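Local coordinates for peptidase M28 (Shewanella amazonensis SB2B, PDB 3IIB), which probably acts as a dizinc carboxypeptidase or dipeptidase of family M28, and is probably active as a homodimer, at residues K130-D135 with V167-R172; G255-S260 with I268-G273. All coordinates share one frame; numbering follows the deposited sequence.

Contact 1. Residues K130-D135 with V167-R172; sequences KIAFID and VGIIIR
D135 and R172 meet side by side where the two strands end. A single carboxylate oxygen, D135 OD1, takes both nitrogens of the guanidinium edge: R172 NE at 2.9 Å, reaching it from above the carboxylate plane, and R172 NH2 on its syn side. R172 NE also leans on the backbone, 3.0 Å from D135 O, in a bent bond. The bend at the arginine's third torsion (chi3 -70°) sets the NE/NH2 edge of the guanidinium against D135, just past the end of strand 131-134. Both groups are tied further out, D135 OD2 to R112 and N210, and R172 to D207 and N203, so this buried charge belongs to a wider polar network.

Behind it the backbones run parallel, and I170 is held through both its backbone N, 2.9 Å from A132 O, and its backbone O, 3.2 Å from I134 N. R172 N closes the ladder on I134 O. On one face F133 CD1 lies 3.9 Å from I170 CD1, the two side chains crossing obliquely, and both touch I209 of helix 203-213. On the other face I134 CD1 touches I169 CD1 at 3.8 Å, and A132, I169 and I171 pack on helix 145-163. That helix links the strands across one face of the sheet, making 131-134, 145-163 and 168-172 a classic beta-alpha-beta unit with adjacent parallel strands.

Contact 2. Residues G255-S260 with I268-G273; sequences GAHLDS and IDDGAG. With ZN (zinc ion), chain C; ZN (zinc ion), chain B.
H257 presents two different surfaces to D269 and D270. D269 meets the imidazole at its edge, the carboxylate nearly perpendicular to the ring (88°), and both converge on one zinc ion, H257 NE2 at 2.2 Å and D269 OD1 at 2.1 Å from it. The other oxygen, D269 OD2, binds the second zinc ion at 2.0 Å, so this carboxylate bridges the pair; a water spans them too. D331 completes the protein ligands of the first zinc, E304 and H402 those of the second, the co-catalytic dizinc centre characteristic of M28 peptidases. D270, which follows a cis peptide bond, lays its CB over a face of the H257 ring, 3.5 Å from the centroid, in a CH-pi contact. With CG anti to the backbone N (chi1 -173°), its OD2 accepts from H257 N at 3.3 Å through its anti lone pair. An alanine here would probably leave H257 N, and G273 N with its weak bond to OD1, without their carboxylate acceptor. At another point on the ring edge, H257 ND1 donates weakly to D259 O and D259 OD1, and D259 OD2 is itself held by E304 N. One water joins H257 O and D259 O to D270 N.

In the fold
Both contacts belong to beta-alpha-beta units and reach the same large mixed sheet, but at separate places: their centres are 30 Å apart, their nearest atoms about 14 Å, and they do not touch. Contact 1 comes first along the chain and is complete before contact 2 begins. Between them runs the long strand 220-242, which pairs with 106-113, the neighbour of 131-134, and with 293-300, the neighbour of 247-257. Contact 2 holds zinc ligands, near the middle of the chain, whereas the centre of contact 1 lies about 25 Å from the chain centre. Even so, the side chain of I171 in contact 1 comes within about 14 Å of a zinc ion and about 10 Å of the H402 side chain.

Contact 1. Residues K130-D135 with V167-R172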
# COMPACT_ATOMS: atom_id res chain seq x y z
N LYS A 130 -21.78 16.31 15.16
CA LYS A 130 -21.19 15.92 13.89
C LYS A 130 -19.72 15.57 14.03
O LYS A 130 -19.08 15.83 15.03
CB LYS A 130 -21.36 17.05 12.87
CG LYS A 130 -22.85 17.26 12.49
CD LYS A 130 -23.05 18.30 11.42
CE LYS A 130 -24.46 18.28 10.88
NZ LYS A 130 -24.69 19.45 9.97
N ILE A 131 -19.19 14.98 12.97
CA ILE A 131 -17.77 14.65 12.93
C ILE A 131 -17.10 15.58 11.91
O ILE A 131 -17.57 15.68 10.78
CB ILE A 131 -17.58 13.18 12.55
CG1 ILE A 131 -17.94 12.26 13.75
CG2 ILE A 131 -16.12 12.87 12.06
CD1 ILE A 131 -17.99 10.75 13.42
N ALA A 132 -16.02 16.22 12.32
CA ALA A 132 -15.25 17.06 11.38
C ALA A 132 -14.44 16.15 10.48
O ALA A 132 -13.95 15.13 10.94
CB ALA A 132 -14.32 18.04 12.14
N PHE A 133 -14.29 16.56 9.22
CA PHE A 133 -13.42 15.89 8.24
C PHE A 133 -12.50 16.95 7.62
O PHE A 133 -12.95 17.81 6.87
CB PHE A 133 -14.29 15.14 7.20
CG PHE A 133 -13.55 14.65 5.97
CD1 PHE A 133 -12.30 14.01 6.05
CD2 PHE A 133 -14.10 14.87 4.70
CE1 PHE A 133 -11.63 13.60 4.90
CE2 PHE A 133 -13.46 14.44 3.56
CZ PHE A 133 -12.21 13.82 3.65
N ILE A 134 -11.21 16.90 7.96
CA ILE A 134 -10.23 17.75 7.32
C ILE A 134 -9.65 17.00 6.14
O ILE A 134 -9.12 15.89 6.31
CB ILE A 134 -9.05 18.13 8.27
CG1 ILE A 134 -9.53 18.92 9.49
CG2 ILE A 134 -7.92 18.89 7.45
CD1 ILE A 134 -8.44 19.25 10.57
N ASP A 135 -9.79 17.58 4.94
CA ASP A 135 -9.45 16.90 3.70
C ASP A 135 -8.10 17.32 3.09
O ASP A 135 -7.76 16.85 2.00
CB ASP A 135 -10.55 17.12 2.67
CG ASP A 135 -10.33 16.32 1.39
OD1 ASP A 135 -10.08 15.10 1.45
OD2 ASP A 135 -10.44 16.94 0.31
N VAL A 167 -18.16 15.76 17.76
CA VAL A 167 -18.07 14.61 18.64
C VAL A 167 -16.93 13.70 18.20
O VAL A 167 -16.68 12.68 18.83
CB VAL A 167 -19.39 13.82 18.67
CG1 VAL A 167 -20.44 14.63 19.37
CG2 VAL A 167 -19.86 13.42 17.24
N GLY A 168 -16.27 14.07 17.09
CA GLY A 168 -15.14 13.32 16.57
C GLY A 168 -14.49 14.02 15.40
O GLY A 168 -15.06 14.96 14.84
N ILE A 169 -13.30 13.55 14.99
CA ILE A 169 -12.66 14.06 13.80
C ILE A 169 -12.06 12.90 13.01
O ILE A 169 -11.51 11.94 13.59
CB ILE A 169 -11.63 15.12 14.10
CG1 ILE A 169 -10.95 15.62 12.83
CG2 ILE A 169 -10.53 14.62 15.08
CD1 ILE A 169 -10.12 16.89 13.09
N ILE A 170 -12.25 12.95 11.69
CA ILE A 170 -11.43 12.16 10.78
C ILE A 170 -10.64 13.11 9.91
O ILE A 170 -11.15 14.15 9.51
CB ILE A 170 -12.25 11.19 9.88
CG1 ILE A 170 -13.43 11.89 9.23
CG2 ILE A 170 -12.74 9.93 10.71
CD1 ILE A 170 -14.04 11.12 7.97
N ILE A 171 -9.41 12.71 9.59
CA ILE A 171 -8.60 13.47 8.66
C ILE A 171 -8.16 12.62 7.47
O ILE A 171 -7.96 11.40 7.58
CB ILE A 171 -7.35 14.13 9.34
CG1 ILE A 171 -6.28 13.10 9.75
CG2 ILE A 171 -7.80 15.08 10.47
CD1 ILE A 171 -4.96 13.76 10.25
N ARG A 172 -8.00 13.26 6.32
CA ARG A 172 -7.19 12.67 5.28
C ARG A 172 -5.77 12.51 5.80
O ARG A 172 -5.15 13.47 6.26
CB ARG A 172 -7.15 13.54 4.02
CG ARG A 172 -6.23 13.00 2.90
CD ARG A 172 -6.16 13.98 1.71
NE ARG A 172 -7.41 14.06 0.98
CZ ARG A 172 -7.74 13.27 -0.05
NH1 ARG A 172 -6.88 12.33 -0.51
NH2 ARG A 172 -8.92 13.43 -0.65

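Contact 2. Residues G255-S260 with I268-G273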
# COMPACT_ATOMS: atom_id res chain seq x y z
N GLY A 255 22.98 11.71 15.83
CA GLY A 255 21.82 11.09 16.44
C GLY A 255 20.78 10.54 15.49
O GLY A 255 20.79 10.79 14.27
N ALA A 256 19.84 9.83 16.09
CA ALA A 256 18.63 9.34 15.43
C ALA A 256 17.65 9.09 16.56
O ALA A 256 18.05 9.14 17.74
CB ALA A 256 18.92 8.01 14.65
N HIS A 257 16.40 8.75 16.25
CA HIS A 257 15.51 8.25 17.34
C HIS A 257 15.25 6.77 17.19
O HIS A 257 15.14 6.28 16.09
CB HIS A 257 14.19 9.04 17.46
CG HIS A 257 13.29 9.01 16.27
ND1 HIS A 257 12.21 8.16 16.18
CD2 HIS A 257 13.24 9.79 15.16
CE1 HIS A 257 11.57 8.37 15.05
NE2 HIS A 257 12.17 9.37 14.41
N LEU A 258 15.18 6.06 18.33
CA LEU A 258 15.03 4.62 18.37
C LEU A 258 13.59 4.22 18.37
O LEU A 258 13.24 3.06 18.02
CB LEU A 258 15.72 4.08 19.64
CG LEU A 258 15.79 2.55 19.81
CD1 LEU A 258 16.43 1.89 18.56
CD2 LEU A 258 16.52 2.20 21.11
N ASP A 259 12.71 5.13 18.78
CA ASP A 259 11.29 4.76 18.86
C ASP A 259 10.62 4.89 17.48
O ASP A 259 11.17 5.50 16.56
CB ASP A 259 10.58 5.61 19.90
CG ASP A 259 10.47 7.11 19.48
OD1 ASP A 259 11.50 7.71 19.08
OD2 ASP A 259 9.36 7.69 19.56
N SER A 260 9.39 4.38 17.39
CA SER A 260 8.63 4.46 16.15
C SER A 260 7.18 4.42 16.49
O SER A 260 6.82 4.23 17.65
CB SER A 260 8.94 3.27 15.21
OG SER A 260 8.43 2.01 15.66
N ILE A 268 11.80 3.23 7.98
CA ILE A 268 12.39 4.48 7.54
C ILE A 268 12.28 5.55 8.60
O ILE A 268 13.06 6.51 8.62
CB ILE A 268 11.84 4.93 6.14
CG1 ILE A 268 10.42 5.45 6.27
CG2 ILE A 268 11.95 3.78 5.10
CD1 ILE A 268 9.82 5.96 4.97
N ASP A 269 11.29 5.39 9.50
CA ASP A 269 11.11 6.32 10.59
C ASP A 269 11.21 5.56 11.92
O ASP A 269 10.17 5.11 12.45
CB ASP A 269 9.75 7.00 10.50
CG ASP A 269 9.62 8.17 11.45
OD1 ASP A 269 10.65 8.58 12.03
OD2 ASP A 269 8.49 8.67 11.64
N ASP A 270 12.40 5.41 12.48
CA ASP A 270 13.65 5.93 11.98
C ASP A 270 14.74 4.87 12.11
O ASP A 270 15.90 5.16 12.47
CB ASP A 270 13.99 7.23 12.75
CG ASP A 270 15.20 7.96 12.19
OD1 ASP A 270 15.45 7.86 10.95
OD2 ASP A 270 15.90 8.65 13.02
N GLY A 271 14.40 3.63 11.78
CA GLY A 271 15.38 2.57 11.75
C GLY A 271 16.53 2.91 10.81
O GLY A 271 17.69 2.59 11.09
N ALA A 272 16.23 3.54 9.69
CA ALA A 272 17.27 3.94 8.77
C ALA A 272 18.26 4.89 9.44
O ALA A 272 19.45 4.75 9.27
CB ALA A 272 16.63 4.61 7.56
N GLY A 273 17.75 5.86 10.20
CA GLY A 273 18.60 6.84 10.88
C GLY A 273 19.45 6.18 11.94
O GLY A 273 20.64 6.45 12.02
ZN ZN C . 11.29 10.43 12.74
ZN ZN B . 7.82 9.95 13.06
O HOH W 1 13.24 4.55 15.07
O HOH W 2 7.61 11.91 12.24
O HOH W 3 9.62 10.97 13.59
O HOH W 4 10.62 11.76 10.88